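Local coordinates for protein N-terminal acetyltransferase B complex subunit NAT3 (Candida albicans, PDB 5K04) that probably transfers the acetyl group of acetyl-coenzyme A to protein N-termini as the GNAT-family subunit of the NatB complex, at residues I37-L42 / M59-G64; W71-T76 / K104-I109; S130-V135 / D158-L163. All coordinates share one frame; numbering follows the deposited sequence.

Interaction 1: I37-L42 / M59-G64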
loop_
_atom_site.group_PDB
_atom_site.type_symbol
_atom_site.label_atom_id
_atom_site.label_comp_id
_atom_site.label_asym_id
_atom_site.label_seq_id
_atom_site.Cartn_x
_atom_site.Cartn_y
_atom_site.Cartn_z
ATOM N N ILE B 37 10.912 -10.607 11.188
ATOM C CA ILE B 37 11.839 -11.711 10.964
ATOM C C ILE B 37 12.468 -12.154 12.280
ATOM O O ILE B 37 12.514 -13.353 12.585
ATOM C CB ILE B 37 12.901 -11.316 9.915
ATOM C CG1 ILE B 37 12.314 -11.417 8.502
ATOM C CG2 ILE B 37 14.152 -12.202 10.016
ATOM C CD1 ILE B 37 13.024 -10.538 7.501
ATOM N N GLU B 38 12.913 -11.190 13.100
ATOM C CA GLU B 38 13.709 -11.481 14.291
ATOM C C GLU B 38 12.864 -11.685 15.547
ATOM O O GLU B 38 13.151 -12.591 16.338
ATOM C CB GLU B 38 14.746 -10.374 14.505
ATOM C CG GLU B 38 15.955 -10.516 13.559
ATOM C CD GLU B 38 17.036 -9.490 13.800
ATOM O OE1 GLU B 38 17.503 -9.373 14.951
ATOM O OE2 GLU B 38 17.426 -8.797 12.831
ATOM N N TRP B 39 11.812 -10.893 15.746
ATOM C CA TRP B 39 10.932 -11.029 16.907
ATOM C C TRP B 39 9.485 -11.036 16.433
ATOM O O TRP B 39 8.708 -10.126 16.744
ATOM C CB TRP B 39 11.178 -9.910 17.922
ATOM C CG TRP B 39 12.631 -9.631 18.090
ATOM C CD1 TRP B 39 13.505 -10.291 18.907
ATOM C CD2 TRP B 39 13.399 -8.636 17.394
ATOM N NE1 TRP B 39 14.774 -9.771 18.761
ATOM C CE2 TRP B 39 14.737 -8.752 17.842
ATOM C CE3 TRP B 39 13.086 -7.664 16.429
ATOM C CZ2 TRP B 39 15.766 -7.928 17.364
ATOM C CZ3 TRP B 39 14.106 -6.834 15.958
ATOM C CH2 TRP B 39 15.432 -6.982 16.421
ATOM N N PRO B 40 9.083 -12.079 15.697
ATOM C CA PRO B 40 7.734 -12.073 15.094
ATOM C C PRO B 40 6.595 -12.040 16.099
ATOM O O PRO B 40 5.522 -11.509 15.775
ATOM C CB PRO B 40 7.706 -13.365 14.263
ATOM C CG PRO B 40 8.885 -14.184 14.722
ATOM C CD PRO B 40 9.891 -13.248 15.284
ATOM N N GLN B 41 6.781 -12.605 17.300
ATOM C CA GLN B 41 5.716 -12.584 18.301
ATOM C C GLN B 41 5.550 -11.225 18.981
ATOM O O GLN B 41 4.534 -11.003 19.653
ATOM C CB GLN B 41 5.967 -13.649 19.365
ATOM C CG GLN B 41 5.910 -15.073 18.847
ATOM C CD GLN B 41 5.871 -16.106 19.970
ATOM O OE1 GLN B 41 5.162 -15.935 20.966
ATOM N NE2 GLN B 41 6.629 -17.196 19.798
ATOM N N LEU B 42 6.526 -10.326 18.839
ATOM C CA LEU B 42 6.542 -9.040 19.525
ATOM C C LEU B 42 6.057 -7.924 18.613
ATOM O O LEU B 42 6.278 -6.740 18.889
ATOM C CB LEU B 42 7.945 -8.741 20.065
ATOM C CG LEU B 42 8.626 -9.853 20.902
ATOM C CD1 LEU B 42 9.814 -9.321 21.700
ATOM C CD2 LEU B 42 7.654 -10.549 21.839
ATOM N N MET B 59 5.329 -2.820 18.380
ATOM C CA MET B 59 6.573 -3.358 17.851
ATOM C C MET B 59 7.557 -3.351 19.001
ATOM O O MET B 59 7.869 -2.287 19.545
ATOM C CB MET B 59 7.125 -2.535 16.679
ATOM C CG MET B 59 6.136 -2.280 15.551
ATOM S SD MET B 59 6.703 -1.023 14.438
ATOM C CE MET B 59 8.141 -1.858 13.994
ATOM N N ALA B 60 8.015 -4.531 19.393
ATOM C CA ALA B 60 9.017 -4.661 20.429
ATOM C C ALA B 60 10.075 -5.660 19.966
ATOM O O ALA B 60 9.909 -6.362 18.964
ATOM C CB ALA B 60 8.387 -5.089 21.767
ATOM N N LYS B 61 11.168 -5.729 20.720
ATOM C CA LYS B 61 12.259 -6.639 20.400
ATOM C C LYS B 61 12.925 -7.082 21.693
ATOM O O LYS B 61 12.654 -6.544 22.772
ATOM C CB LYS B 61 13.284 -5.978 19.468
ATOM C CG LYS B 61 13.841 -4.643 19.992
ATOM C CD LYS B 61 15.145 -4.249 19.294
ATOM C CE LYS B 61 15.465 -2.791 19.565
ATOM N NZ LYS B 61 16.718 -2.369 18.900
ATOM N N THR B 62 13.805 -8.081 21.575
ATOM C CA THR B 62 14.699 -8.461 22.663
ATOM C C THR B 62 16.141 -8.210 22.245
ATOM O O THR B 62 16.473 -8.233 21.060
ATOM C CB THR B 62 14.536 -9.942 23.100
ATOM O OG1 THR B 62 14.910 -10.808 22.029
ATOM C CG2 THR B 62 13.091 -10.244 23.602
ATOM N N GLU B 63 16.993 -7.985 23.242
ATOM C CA GLU B 63 18.329 -7.442 23.042
ATOM C C GLU B 63 19.191 -7.939 24.182
ATOM O O GLU B 63 18.747 -7.959 25.331
ATOM C CB GLU B 63 18.306 -5.908 23.016
ATOM C CG GLU B 63 19.373 -5.254 22.151
ATOM C CD GLU B 63 18.831 -4.053 21.369
ATOM O OE1 GLU B 63 18.384 -3.067 22.001
ATOM O OE2 GLU B 63 18.833 -4.114 20.117
ATOM N N GLY B 64 20.414 -8.361 23.850
ATOM C CA GLY B 64 21.301 -9.035 24.785
ATOM C C GLY B 64 22.495 -8.181 25.169
ATOM O O GLY B 64 23.023 -7.422 24.354
HETATM O O HOH W 1 8.661 -7.488 16.527
#
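W39, just past the last turn of helix 29-38, lays its indole against K61 and T62 of strand 53-65. The contact fastens the exit of this helix to one of the antiparallel strands of the GNAT fold. From the backbone, W39 CB passes A60 O at 3.9 Å. CG is turned anti to the carbonyl carbon, beside the backbone N (chi1 -42°), and comes over K61 CA. The five-membered ring reaches on toward T62: CD1 lies 3.5 Å from T62 OG1, and NE1 hangs near the T62 backbone. On the benzene side, K61 CB sits over the centre of the ring in a CH-pi contact, with CD2 its nearest ring atom at 3.4 Å. At the far rim W39 CH2 meets K61 CD at 4.0 Å, because the lysine chain runs beside the indole, pointing the same way. E38 CB covers the opposite face, so the ring is held between its own helix and the strand, and Y35 adds an edge-to-face contact. The extended K61 chain carries NZ on past the indole to a salt bridge with E63 OE2. L42, three residues on, makes the second half of the contact. Its side chain lies over the A60 and K61 backbone, with CD1 3.9 Å from T62 CG2, and also packs on Q102 and V103 of helix 101-104. On the far side of the connection, P40 and Q41 pack on K491 and D212 of the partner chain of the complex. A water bridges the two backbones, 2.6 Å from W39 O and 3.0 Å from A60 O. Next to it, A60 N donates to L42 O at 2.9 Å, the N-H...O angle 148°.

Interaction 2: W71-T76 / K104-I109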
loop_
_atom_site.group_PDB
_atom_site.type_symbol
_atom_site.label_atom_id
_atom_site.label_comp_id
_atom_site.label_asym_id
_atom_site.label_seq_id
_atom_site.Cartn_x
_atom_site.Cartn_y
_atom_site.Cartn_z
ATOM N N TRP B 71 19.506 -10.580 29.111
ATOM C CA TRP B 71 18.640 -10.097 28.047
ATOM C C TRP B 71 17.522 -9.234 28.618
ATOM O O TRP B 71 17.128 -9.375 29.778
ATOM C CB TRP B 71 18.034 -11.269 27.251
ATOM C CG TRP B 71 18.997 -11.890 26.317
ATOM C CD1 TRP B 71 20.019 -12.740 26.636
ATOM C CD2 TRP B 71 19.053 -11.709 24.900
ATOM N NE1 TRP B 71 20.706 -13.102 25.503
ATOM C CE2 TRP B 71 20.132 -12.483 24.422
ATOM C CE3 TRP B 71 18.288 -10.984 23.987
ATOM C CZ2 TRP B 71 20.471 -12.537 23.076
ATOM C CZ3 TRP B 71 18.625 -11.032 22.652
ATOM C CH2 TRP B 71 19.705 -11.804 22.206
ATOM N N HIS B 72 17.008 -8.346 27.767
ATOM C CA HIS B 72 15.860 -7.518 28.097
ATOM C C HIS B 72 15.041 -7.283 26.836
ATOM O O HIS B 72 15.539 -7.421 25.716
ATOM C CB HIS B 72 16.282 -6.183 28.693
ATOM C CG HIS B 72 16.952 -5.279 27.714
ATOM N ND1 HIS B 72 16.308 -4.212 27.124
ATOM C CD2 HIS B 72 18.209 -5.286 27.211
ATOM C CE1 HIS B 72 17.142 -3.596 26.305
ATOM N NE2 HIS B 72 18.301 -4.232 26.336
ATOM N N THR B 73 13.772 -6.926 27.028
ATOM C CA THR B 73 12.916 -6.541 25.918
ATOM C C THR B 73 12.860 -5.022 25.815
ATOM O O THR B 73 13.034 -4.296 26.800
ATOM C CB THR B 73 11.495 -7.103 26.040
ATOM O OG1 THR B 73 10.719 -6.253 26.867
ATOM C CG2 THR B 73 11.531 -8.457 26.667
ATOM N N HIS B 74 12.627 -4.552 24.593
ATOM C CA HIS B 74 12.612 -3.134 24.286
ATOM C C HIS B 74 11.376 -2.828 23.459
ATOM O O HIS B 74 11.090 -3.533 22.485
ATOM C CB HIS B 74 13.870 -2.707 23.526
ATOM C CG HIS B 74 13.901 -1.247 23.210
ATOM N ND1 HIS B 74 14.410 -0.311 24.086
ATOM C CD2 HIS B 74 13.459 -0.557 22.132
ATOM C CE1 HIS B 74 14.292 0.892 23.552
ATOM N NE2 HIS B 74 13.708 0.771 22.374
ATOM N N ILE B 75 10.640 -1.795 23.865
ATOM C CA ILE B 75 9.512 -1.287 23.090
ATOM C C ILE B 75 10.037 -0.248 22.102
ATOM O O ILE B 75 10.664 0.736 22.510
ATOM C CB ILE B 75 8.441 -0.679 24.007
ATOM C CG1 ILE B 75 7.793 -1.754 24.873
ATOM C CG2 ILE B 75 7.387 0.016 23.176
ATOM C CD1 ILE B 75 7.078 -1.188 26.086
ATOM N N THR B 76 9.789 -0.457 20.807
ATOM C CA THR B 76 10.148 0.549 19.812
ATOM C C THR B 76 8.970 1.398 19.363
ATOM O O THR B 76 9.143 2.593 19.124
ATOM C CB THR B 76 10.801 -0.098 18.588
ATOM O OG1 THR B 76 9.806 -0.717 17.775
ATOM C CG2 THR B 76 11.749 -1.120 19.051
ATOM N N LYS B 104 9.045 -12.893 29.156
ATOM C CA LYS B 104 9.182 -13.307 30.552
ATOM C C LYS B 104 10.577 -13.837 30.853
ATOM O O LYS B 104 11.026 -13.786 32.003
ATOM C CB LYS B 104 8.152 -14.382 30.888
ATOM C CG LYS B 104 6.705 -13.909 30.999
ATOM C CD LYS B 104 5.845 -15.117 31.333
ATOM C CE LYS B 104 4.376 -14.794 31.391
ATOM N NZ LYS B 104 3.600 -16.044 31.606
ATOM N N ASP B 105 11.254 -14.376 29.842
ATOM C CA ASP B 105 12.602 -14.901 29.982
ATOM C C ASP B 105 13.654 -13.810 29.969
ATOM O O ASP B 105 14.837 -14.119 30.152
ATOM C CB ASP B 105 12.909 -15.891 28.858
ATOM C CG ASP B 105 12.094 -17.162 28.955
ATOM O OD1 ASP B 105 11.408 -17.350 29.985
ATOM O OD2 ASP B 105 12.137 -17.965 27.995
ATOM N N THR B 106 13.265 -12.562 29.719
ATOM C CA THR B 106 14.195 -11.457 29.854
ATOM C C THR B 106 14.041 -10.837 31.236
ATOM O O THR B 106 13.154 -11.190 32.010
ATOM C CB THR B 106 13.982 -10.415 28.767
ATOM O OG1 THR B 106 12.760 -9.716 29.017
ATOM C CG2 THR B 106 13.952 -11.084 27.402
ATOM N N LEU B 107 14.953 -9.920 31.549
ATOM C CA LEU B 107 15.079 -9.389 32.895
ATOM C C LEU B 107 14.151 -8.203 33.131
ATOM O O LEU B 107 13.572 -8.069 34.218
ATOM C CB LEU B 107 16.527 -8.974 33.156
ATOM C CG LEU B 107 17.630 -10.018 33.357
ATOM C CD1 LEU B 107 18.880 -9.305 33.837
ATOM C CD2 LEU B 107 17.221 -11.115 34.350
ATOM N N PHE B 108 14.017 -7.331 32.133
ATOM C CA PHE B 108 13.178 -6.149 32.244
ATOM C C PHE B 108 12.710 -5.747 30.860
ATOM O O PHE B 108 13.193 -6.258 29.846
ATOM C CB PHE B 108 13.923 -4.991 32.920
ATOM C CG PHE B 108 15.162 -4.554 32.192
ATOM C CD1 PHE B 108 15.091 -3.601 31.184
ATOM C CD2 PHE B 108 16.401 -5.091 32.521
ATOM C CE1 PHE B 108 16.233 -3.195 30.506
ATOM C CE2 PHE B 108 17.553 -4.688 31.850
ATOM C CZ PHE B 108 17.466 -3.736 30.840
ATOM N N ILE B 109 11.756 -4.817 30.838
ATOM C CA ILE B 109 11.333 -4.131 29.624
ATOM C C ILE B 109 11.767 -2.676 29.746
ATOM O O ILE B 109 11.565 -2.045 30.790
ATOM C CB ILE B 109 9.816 -4.242 29.399
ATOM C CG1 ILE B 109 9.338 -5.687 29.610
ATOM C CG2 ILE B 109 9.454 -3.765 27.989
ATOM C CD1 ILE B 109 7.826 -5.888 29.406
#
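W71 O accepts from L107 N at 2.9 Å, and F108 O accepts from T73 N at 3.0 Å. The two bonds tie the start of strand 108-114 to strand 70-80, with T73 and I109 paired in parallel. T73 O is taken by the backbone of D110, with a weak bond from H72 ND1 and a C-H...O contact from I109 CA beside it. T106 OG1 is satisfied by V103 O and H74 ND1 by D110 OD1. T73 OG1, by contrast, is buried with no polar partner in the model and lies 3.0 Å from I109 CG2, while T73 CG2 is 2.9 Å from T106 OG1. Both contacts are tight, which leaves the choice between OG1 and CG2 of T73, and with it the lack of a partner for OG1, doubtful. H72 and F108 meet on the other side of the sheet: H72 CB stands over the centre of the phenyl face, 3.5 Å from its centroid, and the imidazole is near parallel to the phenyl but slid aside. Beyond, I75 CD1 reaches I109 CG2. This is the parallel pair of central strands of the GNAT fold, joined by a beta-alpha-beta crossover whose first part binds coenzyme A.

Interaction 3: S130-V135 / D158-L163; sequences SVFRRV and DMRKLL. Unlike the reference sequence in segment 158-163: L162 (reference Ser).
The F132 ring and the R160 guanidinium lie flat on each other, their planes 2° apart and their centres separated by 3.6 Å, a stacked cation-pi pair across an antiparallel strand pair at the edge of the GNAT sheet. R160 CZ is 3.5 Å from F132 CE2, NH1 and NH2 spread over CZ and the two CE atoms, and CD comes over CG in a CH-pi contact. F108 meets the opposite face of the guanidinium, so the charge is sandwiched between two phenyl rings. R160 reaches there with a chain extended from CG to NE. D158 OD2 approaches the F132 ring obliquely beside CD2 and is in a long salt bridge with R160 NE at 3.5 Å.

The backbone beneath is a classic beta bulge, in which F132 and R133 both face D158. D158 O takes F132 N at 2.8 Å and, more weakly, R133 N at 3.3 Å, whereas D158 N donates back to R133 O. The extra residue explains how F132, with CG anti to its backbone N (chi1 180°), comes to stand over R160. Before the bulge the pairing is regular: S130 and R160 exchange two backbone hydrogen bonds of 2.9 Å. V131 and M159 face the other side of the sheet, where M159 packs on R121 and on Y124, a residue of the coenzyme A site. There V131 CG2 touches M159 CG at 4.1 Å.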
loop_
_atom_site.group_PDB
_atom_site.type_symbol
_atom_site.label_atom_id
_atom_site.label_comp_id
_atom_site.label_asym_id
_atom_site.label_seq_id
_atom_site.Cartn_x
_atom_site.Cartn_y
_atom_site.Cartn_z
ATOM N N SER B 130 9.735 2.944 35.539
ATOM C CA SER B 130 10.345 4.098 36.194
ATOM C C SER B 130 11.538 4.583 35.379
ATOM O O SER B 130 12.202 3.803 34.690
ATOM C CB SER B 130 10.783 3.790 37.654
ATOM O OG SER B 130 11.487 2.566 37.736
ATOM N N VAL B 131 11.786 5.891 35.451
ATOM C CA VAL B 131 12.907 6.478 34.728
ATOM C C VAL B 131 14.206 5.922 35.281
ATOM O O VAL B 131 14.509 6.079 36.470
ATOM C CB VAL B 131 12.894 8.005 34.827
ATOM C CG1 VAL B 131 14.265 8.534 34.468
ATOM C CG2 VAL B 131 11.817 8.618 33.914
ATOM N N PHE B 132 14.989 5.291 34.410
ATOM C CA PHE B 132 16.281 4.709 34.751
ATOM C C PHE B 132 17.447 5.643 34.442
ATOM O O PHE B 132 18.366 5.769 35.255
ATOM C CB PHE B 132 16.455 3.373 34.006
ATOM C CG PHE B 132 17.764 2.670 34.279
ATOM C CD1 PHE B 132 17.970 1.992 35.483
ATOM C CD2 PHE B 132 18.772 2.650 33.319
ATOM C CE1 PHE B 132 19.159 1.334 35.734
ATOM C CE2 PHE B 132 19.976 1.993 33.564
ATOM C CZ PHE B 132 20.171 1.335 34.774
ATOM N N ARG B 133 17.426 6.328 33.301
ATOM C CA ARG B 133 18.597 7.086 32.884
ATOM C C ARG B 133 18.230 8.014 31.730
ATOM O O ARG B 133 17.482 7.631 30.826
ATOM C CB ARG B 133 19.747 6.142 32.478
ATOM C CG ARG B 133 20.980 6.846 31.947
ATOM C CD ARG B 133 22.304 6.347 32.535
ATOM N NE ARG B 133 22.625 4.984 32.144
ATOM C CZ ARG B 133 23.854 4.465 32.101
ATOM N NH1 ARG B 133 24.927 5.190 32.398
ATOM N NH2 ARG B 133 24.005 3.197 31.742
ATOM N N ARG B 134 18.769 9.233 31.773
ATOM C CA ARG B 134 18.643 10.168 30.667
ATOM C C ARG B 134 19.689 9.845 29.607
ATOM O O ARG B 134 20.844 9.543 29.926
ATOM C CB ARG B 134 18.813 11.600 31.163
ATOM C CG ARG B 134 18.511 12.642 30.104
ATOM C CD ARG B 134 18.890 14.046 30.560
ATOM N NE ARG B 134 17.743 14.794 31.066
ATOM C CZ ARG B 134 17.208 15.857 30.468
ATOM N NH1 ARG B 134 16.167 16.466 31.020
ATOM N NH2 ARG B 134 17.718 16.315 29.329
ATOM N N VAL B 135 19.270 9.904 28.335
ATOM C CA VAL B 135 20.121 9.574 27.194
ATOM C C VAL B 135 20.007 10.639 26.101
ATOM O O VAL B 135 18.960 11.272 25.915
ATOM C CB VAL B 135 19.787 8.175 26.629
ATOM C CG1 VAL B 135 20.171 7.094 27.628
ATOM C CG2 VAL B 135 18.311 8.076 26.287
ATOM N N ASP B 158 15.319 6.676 29.221
ATOM C CA ASP B 158 15.157 5.232 29.259
ATOM C C ASP B 158 14.382 4.878 30.514
ATOM O O ASP B 158 14.815 5.201 31.626
ATOM C CB ASP B 158 16.505 4.521 29.259
ATOM C CG ASP B 158 16.366 3.005 29.244
ATOM O OD1 ASP B 158 16.038 2.461 28.170
ATOM O OD2 ASP B 158 16.572 2.362 30.296
ATOM N N MET B 159 13.226 4.242 30.330
ATOM C CA MET B 159 12.358 3.806 31.411
ATOM C C MET B 159 12.361 2.287 31.449
ATOM O O MET B 159 12.326 1.630 30.405
ATOM C CB MET B 159 10.926 4.331 31.220
ATOM C CG MET B 159 10.836 5.860 31.109
ATOM S SD MET B 159 9.191 6.492 30.943
ATOM C CE MET B 159 8.655 6.171 32.579
ATOM N N ARG B 160 12.402 1.730 32.655
ATOM C CA ARG B 160 12.482 0.293 32.828
ATOM C C ARG B 160 11.384 -0.215 33.748
ATOM O O ARG B 160 10.942 0.480 34.667
ATOM C CB ARG B 160 13.824 -0.111 33.397
ATOM C CG ARG B 160 14.965 0.060 32.459
ATOM C CD ARG B 160 16.224 -0.351 33.179
ATOM N NE ARG B 160 17.377 -0.397 32.294
ATOM C CZ ARG B 160 18.502 -1.040 32.594
ATOM N NH1 ARG B 160 18.605 -1.688 33.745
ATOM N NH2 ARG B 160 19.514 -1.038 31.743
ATOM N N LYS B 161 10.944 -1.448 33.471
ATOM C CA LYS B 161 10.071 -2.212 34.358
ATOM C C LYS B 161 10.686 -3.587 34.577
ATOM O O LYS B 161 10.736 -4.405 33.650
ATOM C CB LYS B 161 8.664 -2.353 33.789
ATOM C CG LYS B 161 7.779 -3.256 34.642
ATOM C CD LYS B 161 6.323 -3.113 34.216
ATOM C CE LYS B 161 5.373 -3.952 35.068
ATOM N NZ LYS B 161 4.031 -4.025 34.405
ATOM N N LEU B 162 11.155 -3.838 35.797
ATOM C CA LEU B 162 11.661 -5.159 36.142
ATOM C C LEU B 162 10.556 -6.193 36.034
ATOM O O LEU B 162 9.408 -5.947 36.411
ATOM C CB LEU B 162 12.234 -5.167 37.557
ATOM C CG LEU B 162 13.714 -4.864 37.660
ATOM C CD1 LEU B 162 13.995 -4.280 39.018
ATOM C CD2 LEU B 162 14.501 -6.152 37.464
ATOM N N LEU B 163 10.917 -7.347 35.522
ATOM C CA LEU B 163 10.115 -8.530 35.326
ATOM C C LEU B 163 10.329 -9.525 36.462
ATOM O O LEU B 163 11.404 -9.574 37.069
ATOM C CB LEU B 163 10.465 -9.199 33.988
ATOM C CG LEU B 163 10.028 -8.411 32.743
ATOM C CD1 LEU B 163 10.590 -9.011 31.450
ATOM C CD2 LEU B 163 8.509 -8.330 32.670
#

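All three contacts belong to one mixed sheet. Interactions 1 and 2 share the hairpin of strands 53-65 and 70-80, where K61 O meets H74 N and E63 N meets H72 O in probable hydrogen bonds. Interaction 3 continues the sheet on the far side of strand 108-114, through I109 O to K161 N and L107 O to L163 N. Interactions 1 and 2 are largely buried; interaction 3 is partly exposed at the outermost strand. Their chemistry follows: a helix exit held by an indole face and a water, a parallel strand pair with threonines and aliphatic groups on one side and a histidine-phenylalanine pair on the other, then a charged stack.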